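Local coordinates for intracellular growth locus, subunit C (Francisella tularensis subsp. tularensis, PDB 2QWU), which is a Francisella pathogenicity island protein that probably supports growth inside host cells as an Hcp-like component of a type VI secretion system, at residues S4-R9 with G138-L143; Q10-G15 with V192-S197; E105-I110 with F156-E161; S109-S114 with L148-A153. The protein carries 2 engineered substitutions. All coordinates share one frame; numbering follows the deposited sequence. Where two conformers were deposited one is given.

Contact 1 of 4, residues S4-R9 with G138-L143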
loop_
_atom_site.group_PDB
_atom_site.type_symbol
_atom_site.label_atom_id
_atom_site.label_comp_id
_atom_site.label_asym_id
_atom_site.label_seq_id
_atom_site.Cartn_x
_atom_site.Cartn_y
_atom_site.Cartn_z
ATOM N N SER A 4 -14.782 -14.602 5.184
ATOM C CA SER A 4 -14.677 -13.899 3.891
ATOM C C SER A 4 -13.621 -12.788 4.016
ATOM O O SER A 4 -13.041 -12.315 3.055
ATOM C CB SER A 4 -16.040 -13.302 3.535
ATOM O OG SER A 4 -16.659 -12.808 4.709
ATOM N N GLU A 5 -13.453 -12.378 5.257
ATOM C CA GLU A 5 -12.534 -11.360 5.734
ATOM C C GLU A 5 -11.119 -11.564 5.153
ATOM O O GLU A 5 -10.540 -12.665 5.244
ATOM C CB GLU A 5 -12.453 -11.509 7.252
ATOM C CG GLU A 5 -11.782 -12.850 7.601
ATOM C CD GLU A 5 -12.386 -13.614 8.748
ATOM O OE1 GLU A 5 -12.011 -13.331 9.892
ATOM O OE2 GLU A 5 -13.216 -14.524 8.524
HETATM N N MSE A 6 -10.539 -10.504 4.608
HETATM C CA MSE A 6 -9.188 -10.603 4.090
HETATM C C MSE A 6 -8.180 -11.005 5.185
HETATM O O MSE A 6 -7.282 -11.824 4.956
HETATM C CB MSE A 6 -8.799 -9.281 3.449
HETATM C CG MSE A 6 -7.427 -9.262 2.754
HETATM SE SE MSE A 6 -7.464 -10.053 1.129
HETATM C CE MSE A 6 -8.549 -9.264 0.342
ATOM N N ILE A 7 -8.296 -10.436 6.371
ATOM C CA ILE A 7 -7.398 -10.827 7.459
ATOM C C ILE A 7 -8.202 -11.542 8.539
ATOM O O ILE A 7 -9.139 -10.959 9.123
ATOM C CB ILE A 7 -6.724 -9.626 8.045
ATOM C CG1 ILE A 7 -5.934 -8.895 6.927
ATOM C CG2 ILE A 7 -5.780 -10.077 9.173
ATOM C CD1 ILE A 7 -5.415 -7.524 7.369
ATOM N N THR A 8 -7.849 -12.803 8.814
ATOM C CA THR A 8 -8.586 -13.601 9.806
ATOM C C THR A 8 -8.022 -13.450 11.225
ATOM O O THR A 8 -6.826 -13.239 11.406
ATOM C CB THR A 8 -8.553 -15.156 9.432
ATOM O OG1 THR A 8 -7.192 -15.634 9.517
ATOM C CG2 THR A 8 -9.078 -15.376 8.009
ATOM N N ARG A 9 -8.888 -13.587 12.231
ATOM C CA ARG A 9 -8.440 -13.495 13.618
ATOM C C ARG A 9 -7.339 -14.536 13.892
ATOM O O ARG A 9 -6.373 -14.254 14.603
ATOM C CB ARG A 9 -9.620 -13.693 14.560
ATOM C CG ARG A 9 -9.219 -13.711 16.030
ATOM C CD ARG A 9 -8.386 -12.496 16.420
ATOM N NE ARG A 9 -9.073 -11.240 16.117
ATOM C CZ ARG A 9 -8.572 -10.038 16.381
ATOM N NH1 ARG A 9 -7.372 -9.931 16.954
ATOM N NH2 ARG A 9 -9.275 -8.951 16.076
ATOM N N GLY A 138 -14.807 -1.036 7.386
ATOM C CA GLY A 138 -13.749 -0.993 8.386
ATOM C C GLY A 138 -12.417 -1.087 7.658
ATOM O O GLY A 138 -12.415 -1.215 6.448
ATOM N N ILE A 139 -11.311 -0.996 8.379
ATOM C CA ILE A 139 -10.017 -1.149 7.718
ATOM C C ILE A 139 -9.695 -2.627 7.572
ATOM O O ILE A 139 -10.397 -3.476 8.149
ATOM C CB ILE A 139 -8.843 -0.578 8.573
ATOM C CG1 ILE A 139 -8.675 -1.356 9.903
ATOM C CG2 ILE A 139 -9.058 0.958 8.826
ATOM C CD1 ILE A 139 -7.396 -0.951 10.708
HETATM N N MSE A 140 -8.695 -2.907 6.739
HETATM C CA MSE A 140 -8.101 -4.258 6.697
HETATM C C MSE A 140 -6.808 -4.037 7.510
HETATM O O MSE A 140 -6.597 -4.665 8.514
HETATM C CB MSE A 140 -7.796 -4.728 5.277
HETATM C CG MSE A 140 -9.132 -5.181 4.581
HETATM SE SE MSE A 140 -8.930 -5.726 2.788
HETATM C CE MSE A 140 -8.296 -4.182 2.039
ATOM N N ILE A 141 -5.973 -3.093 7.072
ATOM C CA ILE A 141 -4.736 -2.746 7.787
ATOM C C ILE A 141 -4.600 -1.197 7.734
ATOM O O ILE A 141 -4.782 -0.592 6.678
ATOM C CB ILE A 141 -3.486 -3.242 7.072
ATOM C CG1 ILE A 141 -3.533 -4.736 6.855
ATOM C CG2 ILE A 141 -2.270 -2.827 7.903
ATOM C CD1 ILE A 141 -2.244 -5.246 6.156
ATOM N N ASP A 142 -4.222 -0.585 8.852
ATOM C CA ASP A 142 -3.976 0.880 8.864
ATOM C C ASP A 142 -2.479 1.090 8.570
ATOM O O ASP A 142 -1.609 0.863 9.423
ATOM C CB ASP A 142 -4.340 1.490 10.253
ATOM C CG ASP A 142 -4.279 3.003 10.259
ATOM O OD1 ASP A 142 -3.699 3.566 9.306
ATOM O OD2 ASP A 142 -4.811 3.651 11.219
ATOM N N LEU A 143 -2.173 1.509 7.348
ATOM C CA LEU A 143 -0.789 1.685 6.929
ATOM C C LEU A 143 -0.293 3.127 7.159
ATOM O O LEU A 143 0.804 3.465 6.772
ATOM C CB LEU A 143 -0.681 1.385 5.413
ATOM C CG LEU A 143 -0.983 -0.090 5.090
ATOM C CD1 LEU A 143 -0.997 -0.261 3.545
ATOM C CD2 LEU A 143 0.040 -1.016 5.759
#
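Met6, a selenomethionine, is the first residue of the 4-9 loop to meet the 138-143 segment. Its root does the touching: CB of Met6 lies 3.6 Å from SE of selenomethionine Met140, and CG of Met6 follows at 3.8 Å from the same SE. The two side chains cross obliquely. Met6 places CG anti to its own N (chi1 -175°) and then folds at both later torsions, whereas Met140 stays extended as far as SE and turns only at its terminal methyl. The approach is therefore stem against selenium, with the two ends diverging.

Ile7 comes next and reaches farther. Its CG1 branch stands beside the backbone N (chi1 -58°) and runs on extended, which carries CD1 in against the opposite backbone. There CD1 of Ile7 is 3.3 Å from O of Met140 and 3.4 Å from CG1 of Ile141. The latter pair is tighter than ordinary carbon contact, and the two isoleucines meet at about a right angle. Thr8 then turns the chain into helix 9-14 from the N-cap position, its side chain capping a backbone N of the first turn.

No hydrogen bond joins the two segments; Gln129 instead holds the backbone of the partner loop, at Met140 N and Ile141 O. Around this buried seam, Val20 of strand 18-21 touches Met6, Ile7 and Met140, and Ile18 packs on Ile7. Leu190 of strand 189-193 adjoins Ile141, so the two loops meet between one strand of the large antiparallel sheet and a separate two-stranded one.

Contact 2 of 4, residues Q10-G15 with V192-S197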
loop_
_atom_site.group_PDB
_atom_site.type_symbol
_atom_site.label_atom_id
_atom_site.label_comp_id
_atom_site.label_asym_id
_atom_site.label_seq_id
_atom_site.Cartn_x
_atom_site.Cartn_y
_atom_site.Cartn_z
ATOM N N GLN A 10 -7.488 -15.736 13.327
ATOM C CA GLN A 10 -6.469 -16.787 13.465
ATOM C C GLN A 10 -5.085 -16.310 12.980
ATOM O O GLN A 10 -4.083 -16.535 13.652
ATOM C CB GLN A 10 -6.890 -18.027 12.666
ATOM C CG GLN A 10 -5.749 -19.062 12.456
ATOM C CD GLN A 10 -5.371 -19.819 13.729
ATOM O OE1 GLN A 10 -6.204 -20.007 14.638
ATOM N NE2 GLN A 10 -4.121 -20.288 13.792
ATOM N N GLN A 11 -5.001 -15.672 11.808
ATOM C CA GLN A 11 -3.713 -15.161 11.351
ATOM C C GLN A 11 -3.096 -14.179 12.351
ATOM O O GLN A 11 -1.896 -14.210 12.613
ATOM C CB GLN A 11 -3.858 -14.392 10.027
ATOM C CG GLN A 11 -3.878 -15.260 8.786
ATOM C CD GLN A 11 -4.278 -14.476 7.580
ATOM O OE1 GLN A 11 -3.452 -14.189 6.684
ATOM N NE2 GLN A 11 -5.556 -14.108 7.531
ATOM N N VAL A 12 -3.923 -13.272 12.871
ATOM C CA VAL A 12 -3.444 -12.254 13.795
ATOM C C VAL A 12 -3.021 -12.868 15.135
ATOM O O VAL A 12 -2.012 -12.490 15.712
ATOM C CB VAL A 12 -4.552 -11.171 14.062
ATOM C CG1 VAL A 12 -4.006 -10.042 14.999
ATOM C CG2 VAL A 12 -5.004 -10.589 12.760
ATOM N N THR A 13 -3.801 -13.806 15.646
ATOM C CA THR A 13 -3.445 -14.400 16.924
ATOM C C THR A 13 -2.178 -15.268 16.814
ATOM O O THR A 13 -1.301 -15.220 17.677
ATOM C CB THR A 13 -4.593 -15.266 17.451
ATOM O OG1 THR A 13 -5.723 -14.417 17.749
ATOM C CG2 THR A 13 -4.138 -16.040 18.738
ATOM N N SER A 14 -2.055 -16.008 15.715
ATOM C CA SER A 14 -0.934 -16.933 15.546
ATOM C C SER A 14 0.410 -16.360 15.046
ATOM O O SER A 14 1.454 -17.024 15.170
ATOM C CB SER A 14 -1.398 -18.081 14.624
ATOM O OG SER A 14 -1.661 -17.603 13.299
ATOM N N GLY A 15 0.384 -15.146 14.492
ATOM C CA GLY A 15 1.592 -14.539 13.968
ATOM C C GLY A 15 1.977 -15.037 12.579
ATOM O O GLY A 15 3.130 -14.956 12.161
ATOM N N VAL A 192 -5.225 -3.620 12.650
ATOM C CA VAL A 192 -5.929 -4.423 11.643
ATOM C C VAL A 192 -7.380 -4.593 12.065
ATOM O O VAL A 192 -7.764 -4.224 13.172
ATOM C CB VAL A 192 -5.286 -5.838 11.472
ATOM C CG1 VAL A 192 -3.854 -5.667 11.005
ATOM C CG2 VAL A 192 -5.410 -6.654 12.765
ATOM N N CYS A 193 -8.193 -5.098 11.162
ATOM C CA CYS A 193 -9.590 -5.403 11.512
ATOM C C CYS A 193 -9.931 -6.608 10.683
ATOM O O CYS A 193 -9.609 -6.653 9.467
ATOM C CB CYS A 193 -10.535 -4.275 11.150
ATOM S SG CYS A 193 -12.209 -4.584 11.853
ATOM N N CYS A 194 -10.601 -7.557 11.338
ATOM C CA CYS A 194 -10.929 -8.830 10.716
ATOM C C CYS A 194 -12.328 -8.913 10.137
ATOM O O CYS A 194 -12.723 -7.961 9.450
ATOM C CB CYS A 194 -10.610 -9.958 11.713
ATOM S SG CYS A 194 -8.841 -9.866 12.256
ATOM N N ALA A 195 -13.077 -9.996 10.411
ATOM C CA ALA A 195 -14.376 -10.210 9.772
ATOM C C ALA A 195 -15.416 -9.101 9.897
ATOM O O ALA A 195 -15.960 -8.607 8.894
ATOM C CB ALA A 195 -14.994 -11.571 10.287
ATOM N N ALA A 196 -15.702 -8.766 11.136
ATOM C CA ALA A 196 -16.694 -7.768 11.442
ATOM C C ALA A 196 -16.001 -6.459 11.835
ATOM O O ALA A 196 -14.791 -6.464 12.126
ATOM C CB ALA A 196 -17.578 -8.320 12.557
ATOM N N SER A 197 -16.742 -5.349 11.799
ATOM C CA SER A 197 -16.194 -4.039 12.147
ATOM C C SER A 197 -15.774 -3.945 13.607
ATOM O O SER A 197 -14.979 -3.089 13.958
ATOM C CB SER A 197 -17.193 -2.902 11.844
ATOM O OG SER A 197 -18.290 -2.975 12.745
#
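Val12 of the short helix 9-14 rests against Val192 near the end of strand 189-193 and Cys194 just past it; this strand is the first arm of a beta hairpin whose second arm is strand 200-204. The packed part is small and apolar, and one methyl does the work on the helix side. CG2 of Val12 lies 3.9 Å from SG of Cys194 and 4.0 Å from CG2 of Val192. Toward the valine the approach is tip to tip, methyl against methyl. On Val12 the methyl in use is the one anti to the carbonyl carbon, since CG1 takes the place anti to N (chi1 -177°). Cys194 has its sulfur beside the backbone N (chi1 -56°), bringing it to the same Val12 methyl. The intervening Cys193 points the other way, as strand alternation requires.

Ile7, just ahead of the helix, also packs on Val12, while Ala203 lies against Val192 from the other arm of the hairpin, adding hydrocarbon to the closed side.

The far side of the helix is loose by comparison. Gln10, Thr13 and Ser14 are exposed, and the chain leaves the helix at Gly15 with a positive phi of 80°. On this face the helix bonds to itself: O of Gln10 accepts twice, from N of Ser14 at 2.9 Å and, from the opposite face of the carbonyl plane, from OG of Ser14 at 2.7 Å.

Contact 3 of 4, residues E105-I110 with F156-E161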
loop_
_atom_site.group_PDB
_atom_site.type_symbol
_atom_site.label_atom_id
_atom_site.label_comp_id
_atom_site.label_asym_id
_atom_site.label_seq_id
_atom_site.Cartn_x
_atom_site.Cartn_y
_atom_site.Cartn_z
ATOM N N GLU A 105 15.796 5.154 -11.335
ATOM C CA GLU A 105 17.209 5.566 -11.200
ATOM C C GLU A 105 17.559 6.058 -9.819
ATOM O O GLU A 105 18.655 5.825 -9.330
ATOM C CB GLU A 105 17.549 6.671 -12.231
ATOM C CG GLU A 105 17.648 6.139 -13.656
ATOM C CD GLU A 105 17.852 7.245 -14.679
ATOM O OE1 GLU A 105 18.040 8.418 -14.252
ATOM O OE2 GLU A 105 17.797 6.956 -15.895
ATOM N N LYS A 106 16.645 6.791 -9.200
ATOM C CA LYS A 106 16.884 7.303 -7.862
ATOM C C LYS A 106 16.937 6.155 -6.859
ATOM O O LYS A 106 17.796 6.117 -5.986
ATOM C CB LYS A 106 15.775 8.293 -7.485
ATOM C CG LYS A 106 15.997 8.952 -6.132
ATOM C CD LYS A 106 17.238 9.882 -6.168
ATOM C CE LYS A 106 17.486 10.561 -4.814
ATOM N NZ LYS A 106 16.335 11.491 -4.504
ATOM N N VAL A 107 16.027 5.192 -7.002
ATOM C CA VAL A 107 16.029 4.061 -6.096
ATOM C C VAL A 107 17.332 3.268 -6.188
ATOM O O VAL A 107 17.973 3.002 -5.173
ATOM C CB VAL A 107 14.783 3.137 -6.360
ATOM C CG1 VAL A 107 14.952 1.833 -5.606
ATOM C CG2 VAL A 107 13.502 3.874 -5.949
ATOM N N SER A 108 17.746 2.948 -7.407
ATOM C CA SER A 108 18.957 2.214 -7.658
ATOM C C SER A 108 20.184 2.951 -7.091
ATOM O O SER A 108 21.100 2.334 -6.533
ATOM C CB SER A 108 19.118 1.995 -9.176
ATOM O OG SER A 108 20.246 1.165 -9.440
ATOM N N SER A 109 20.212 4.262 -7.235
ATOM C CA SER A 109 21.343 5.024 -6.729
ATOM C C SER A 109 21.481 4.963 -5.199
ATOM O O SER A 109 22.592 4.911 -4.650
ATOM C CB SER A 109 21.200 6.469 -7.162
ATOM O OG SER A 109 21.508 6.547 -8.557
ATOM N N ILE A 110 20.355 5.052 -4.502
ATOM C CA ILE A 110 20.415 5.001 -3.043
ATOM C C ILE A 110 20.669 3.593 -2.602
ATOM O O ILE A 110 21.448 3.341 -1.687
ATOM C CB ILE A 110 19.135 5.503 -2.434
ATOM C CG1 ILE A 110 18.961 6.950 -2.880
ATOM C CG2 ILE A 110 19.206 5.342 -0.907
ATOM C CD1 ILE A 110 17.581 7.559 -2.671
ATOM N N PHE A 156 16.474 -6.936 -1.947
ATOM C CA PHE A 156 15.571 -5.981 -2.582
ATOM C C PHE A 156 15.328 -6.142 -4.067
ATOM O O PHE A 156 16.236 -6.516 -4.840
ATOM C CB PHE A 156 16.106 -4.577 -2.302
ATOM C CG PHE A 156 15.243 -3.501 -2.818
ATOM C CD1 PHE A 156 14.210 -3.002 -2.031
ATOM C CD2 PHE A 156 15.506 -2.919 -4.067
ATOM C CE1 PHE A 156 13.465 -1.926 -2.482
ATOM C CE2 PHE A 156 14.746 -1.833 -4.524
ATOM C CZ PHE A 156 13.739 -1.344 -3.730
ATOM N N SER A 157 14.081 -5.913 -4.473
ATOM C CA SER A 157 13.714 -5.990 -5.881
ATOM C C SER A 157 12.630 -4.950 -6.166
ATOM O O SER A 157 11.784 -4.722 -5.323
ATOM C CB SER A 157 13.193 -7.388 -6.202
ATOM O OG SER A 157 12.901 -7.502 -7.570
ATOM N N ILE A 158 12.668 -4.293 -7.323
ATOM C CA ILE A 158 11.629 -3.341 -7.641
ATOM C C ILE A 158 11.348 -3.363 -9.110
ATOM O O ILE A 158 12.249 -3.564 -9.941
ATOM C CB ILE A 158 11.980 -1.862 -7.197
ATOM C CG1 ILE A 158 10.778 -0.917 -7.468
ATOM C CG2 ILE A 158 13.171 -1.330 -8.010
ATOM C CD1 ILE A 158 10.944 0.527 -6.858
ATOM N N SER A 159 10.083 -3.260 -9.468
ATOM C CA SER A 159 9.779 -3.165 -10.887
ATOM C C SER A 159 8.674 -2.135 -11.014
ATOM O O SER A 159 7.848 -2.012 -10.100
ATOM C CB SER A 159 9.306 -4.479 -11.457
ATOM O OG SER A 159 8.097 -4.898 -10.844
ATOM N N ILE A 160 8.694 -1.352 -12.095
ATOM C CA ILE A 160 7.641 -0.344 -12.303
ATOM C C ILE A 160 7.177 -0.580 -13.712
ATOM O O ILE A 160 7.941 -0.470 -14.678
ATOM C CB ILE A 160 8.126 1.118 -12.151
ATOM C CG1 ILE A 160 8.750 1.324 -10.772
ATOM C CG2 ILE A 160 6.921 2.087 -12.343
ATOM C CD1 ILE A 160 9.271 2.728 -10.493
ATOM N N GLU A 161 5.925 -0.954 -13.838
ATOM C CA GLU A 161 5.390 -1.291 -15.157
ATOM C C GLU A 161 4.209 -0.465 -15.548
ATOM O O GLU A 161 3.281 -0.288 -14.738
ATOM C CB GLU A 161 4.961 -2.737 -15.154
ATOM C CG GLU A 161 6.093 -3.689 -14.879
ATOM C CD GLU A 161 5.651 -5.139 -14.979
ATOM O OE1 GLU A 161 4.416 -5.387 -15.044
ATOM O OE2 GLU A 161 6.536 -6.029 -14.983
#
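Val107 packs on Phe156 and Ile158 in a buried, purely apolar helix-on-sheet contact, where helix 97-114 lies against strand 157-162 and the residue leading into it. The two methyls of Val107 divide the work. CG1 of Val107, anti to the backbone N (chi1 169°), reaches the far end of the phenyl ring of Phe156, at 3.8 Å from CE2 and 3.9 Å from CZ. It arrives obliquely, and the two side chains cross at about a right angle. CG2 of Val107 meets CD1 of Ile158 more loosely, at 4.3 Å. Phe156 is further enclosed by Leu111 of the helix and by Ile180 and Leu183 of strand 173-184.

On the outer side of the helix, N of Ser109 donates to O of Glu105 at 3.0 Å. Lys106 forms a salt bridge with Glu46.

Along the strand, Ile158 and Ile160 start toward the helix, whereas Ser157, Ser159 and Glu161 do not. An amphipathic helix laid on the apolar face of a curled antiparallel sheet is the result, an arrangement consistent with the Hcp-like beta-barrel fold.

Contact 4 of 4, residues S109-S114 with L148-A153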
loop_
_atom_site.group_PDB
_atom_site.type_symbol
_atom_site.label_atom_id
_atom_site.label_comp_id
_atom_site.label_asym_id
_atom_site.label_seq_id
_atom_site.Cartn_x
_atom_site.Cartn_y
_atom_site.Cartn_z
ATOM N N SER A 109 20.212 4.262 -7.235
ATOM C CA SER A 109 21.343 5.024 -6.729
ATOM C C SER A 109 21.481 4.963 -5.199
ATOM O O SER A 109 22.592 4.911 -4.650
ATOM C CB SER A 109 21.200 6.469 -7.162
ATOM O OG SER A 109 21.508 6.547 -8.557
ATOM N N ILE A 110 20.355 5.052 -4.502
ATOM C CA ILE A 110 20.415 5.001 -3.043
ATOM C C ILE A 110 20.669 3.593 -2.602
ATOM O O ILE A 110 21.448 3.341 -1.687
ATOM C CB ILE A 110 19.135 5.503 -2.434
ATOM C CG1 ILE A 110 18.961 6.950 -2.880
ATOM C CG2 ILE A 110 19.206 5.342 -0.907
ATOM C CD1 ILE A 110 17.581 7.559 -2.671
ATOM N N LEU A 111 20.023 2.663 -3.266
ATOM C CA LEU A 111 20.205 1.265 -2.955
ATOM C C LEU A 111 21.667 0.800 -3.083
ATOM O O LEU A 111 22.119 -0.053 -2.296
ATOM C CB LEU A 111 19.352 0.423 -3.885
ATOM C CG LEU A 111 19.338 -1.063 -3.557
ATOM C CD1 LEU A 111 18.620 -1.294 -2.207
ATOM C CD2 LEU A 111 18.606 -1.779 -4.644
ATOM N N GLN A 112 22.398 1.328 -4.074
ATOM C CA GLN A 112 23.799 0.935 -4.280
ATOM C C GLN A 112 24.762 1.729 -3.394
ATOM O O GLN A 112 25.855 1.285 -3.114
ATOM C CB GLN A 112 24.172 1.118 -5.754
ATOM C CG GLN A 112 23.550 0.069 -6.648
ATOM C CD GLN A 112 23.812 0.308 -8.126
ATOM O OE1 GLN A 112 24.970 0.418 -8.574
ATOM N NE2 GLN A 112 22.728 0.374 -8.904
ATOM N N ALA A 113 24.358 2.907 -2.966
ATOM C CA ALA A 113 25.195 3.715 -2.115
ATOM C C ALA A 113 25.081 3.114 -0.713
ATOM O O ALA A 113 26.035 2.534 -0.218
ATOM C CB ALA A 113 24.730 5.175 -2.148
ATOM N N SER A 114 23.906 3.211 -0.090
ATOM C CA SER A 114 23.693 2.645 1.256
ATOM C C SER A 114 22.243 2.190 1.296
ATOM O O SER A 114 21.328 2.978 1.505
ATOM C CB SER A 114 23.927 3.705 2.332
ATOM O OG SER A 114 23.864 3.085 3.616
ATOM N N LEU A 148 9.001 2.105 5.227
ATOM C CA LEU A 148 9.622 0.833 4.845
ATOM C C LEU A 148 11.014 1.102 4.257
ATOM O O LEU A 148 11.285 2.171 3.703
ATOM C CB LEU A 148 8.786 0.147 3.759
ATOM C CG LEU A 148 7.277 -0.087 4.067
ATOM C CD1 LEU A 148 6.505 -0.483 2.728
ATOM C CD2 LEU A 148 7.128 -1.213 5.051
ATOM N N TYR A 149 11.896 0.115 4.350
ATOM C CA TYR A 149 13.244 0.305 3.802
ATOM C C TYR A 149 13.759 -1.076 3.429
ATOM O O TYR A 149 13.229 -2.079 3.869
ATOM C CB TYR A 149 14.149 1.027 4.842
ATOM C CG TYR A 149 14.398 0.268 6.119
ATOM C CD1 TYR A 149 15.402 -0.667 6.184
ATOM C CD2 TYR A 149 13.643 0.518 7.261
ATOM C CE1 TYR A 149 15.664 -1.364 7.378
ATOM C CE2 TYR A 149 13.867 -0.159 8.440
ATOM C CZ TYR A 149 14.885 -1.090 8.496
ATOM O OH TYR A 149 15.138 -1.750 9.681
ATOM N N PRO A 150 14.818 -1.146 2.617
ATOM C CA PRO A 150 15.343 -2.457 2.206
ATOM C C PRO A 150 16.027 -3.224 3.306
ATOM O O PRO A 150 16.741 -2.637 4.113
ATOM C CB PRO A 150 16.369 -2.109 1.119
ATOM C CG PRO A 150 15.945 -0.735 0.644
ATOM C CD PRO A 150 15.499 -0.049 1.897
ATOM N N ILE A 151 15.833 -4.535 3.318
ATOM C CA ILE A 151 16.521 -5.375 4.289
ATOM C C ILE A 151 18.004 -5.271 3.899
ATOM O O ILE A 151 18.889 -5.109 4.758
ATOM C CB ILE A 151 16.073 -6.845 4.178
ATOM C CG1 ILE A 151 14.654 -7.004 4.757
ATOM C CG2 ILE A 151 17.071 -7.716 4.932
ATOM C CD1 ILE A 151 13.902 -8.211 4.220
ATOM N N SER A 152 18.259 -5.341 2.598
ATOM C CA SER A 152 19.612 -5.239 2.049
ATOM C C SER A 152 19.502 -5.075 0.545
ATOM O O SER A 152 18.444 -5.309 -0.020
ATOM C CB SER A 152 20.396 -6.514 2.351
ATOM O OG SER A 152 19.923 -7.569 1.530
ATOM N N ALA A 153 20.587 -4.690 -0.119
ATOM C CA ALA A 153 20.533 -4.537 -1.559
ATOM C C ALA A 153 20.267 -5.866 -2.223
ATOM O O ALA A 153 19.526 -5.951 -3.212
ATOM C CB ALA A 153 21.847 -3.955 -2.090
#
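Leu111 carries the apolar part of this contact, in which the last turns of helix 97-114 meet Pro150 and Ala153. Its CG stands anti to the backbone N (chi1 -174°), and a chi2 of 67° sends CD1 in between the two partners. CD1 of Leu111 lies 3.8 Å from CA of Ala153 and 3.9 Å from CG of Pro150. The leucine and the proline ring cross at a slant, with CB of Pro150 slightly farther from the same methyl. Ala153 comes alongside, closer to the base of the leucine: its CB is 4.1 Å from CG of Leu111 and 3.9 Å from the backbone O of Leu111. The loop thus leans on the helix backbone as well as on the side chain, and here the two segments come nearest, with CA of Leu111 and CA of Ala153 6.0 Å apart. Pro150 is buried, whereas Ala153 is exposed, so the packing opens toward solvent on the alanine side.

Hydrogen bonds do not cross between the segments. In the helix, N of Ser114 donates to O of Ile110 at 2.9 Å, and in the loop OG of Ser152 bonds to N of Ala155. Backbone bonds from Tyr149 and Ile151 to Thr184 and Gly182 tie the strand end to strand 173-184.

The arrangement is a helix end packed against a strand-to-strand connection: strands 147-150 and 157-162 both pair with strand 173-184, and the loop joining them packs against the C-terminal turns of the helix that flanks this antiparallel sheet.

How the contacts relate
The four contacts form two clusters, with contact 1 across the chain's centre from contacts 3 and 4. Contacts 1 and 2 adjoin, their centres 7 Å apart: the 4-9 loop meets the 138-143 loop in the first, and helix 9-14 meets the end of strand 189-193 in the second. Met140 O and Cys193 N, 3.1 Å apart, probably form a hydrogen bond between them. Contacts 3 and 4 share helix 97-114 and are also joined by the packing of Phe156 on Pro150. Contacts 1 and 3 lie about 29 Å apart, centre to centre. All four are apolar, but selenium and sulfur enter only the first pair. Contacts 1, 2 and 3 are mostly buried, while contact 4 runs out to the surface.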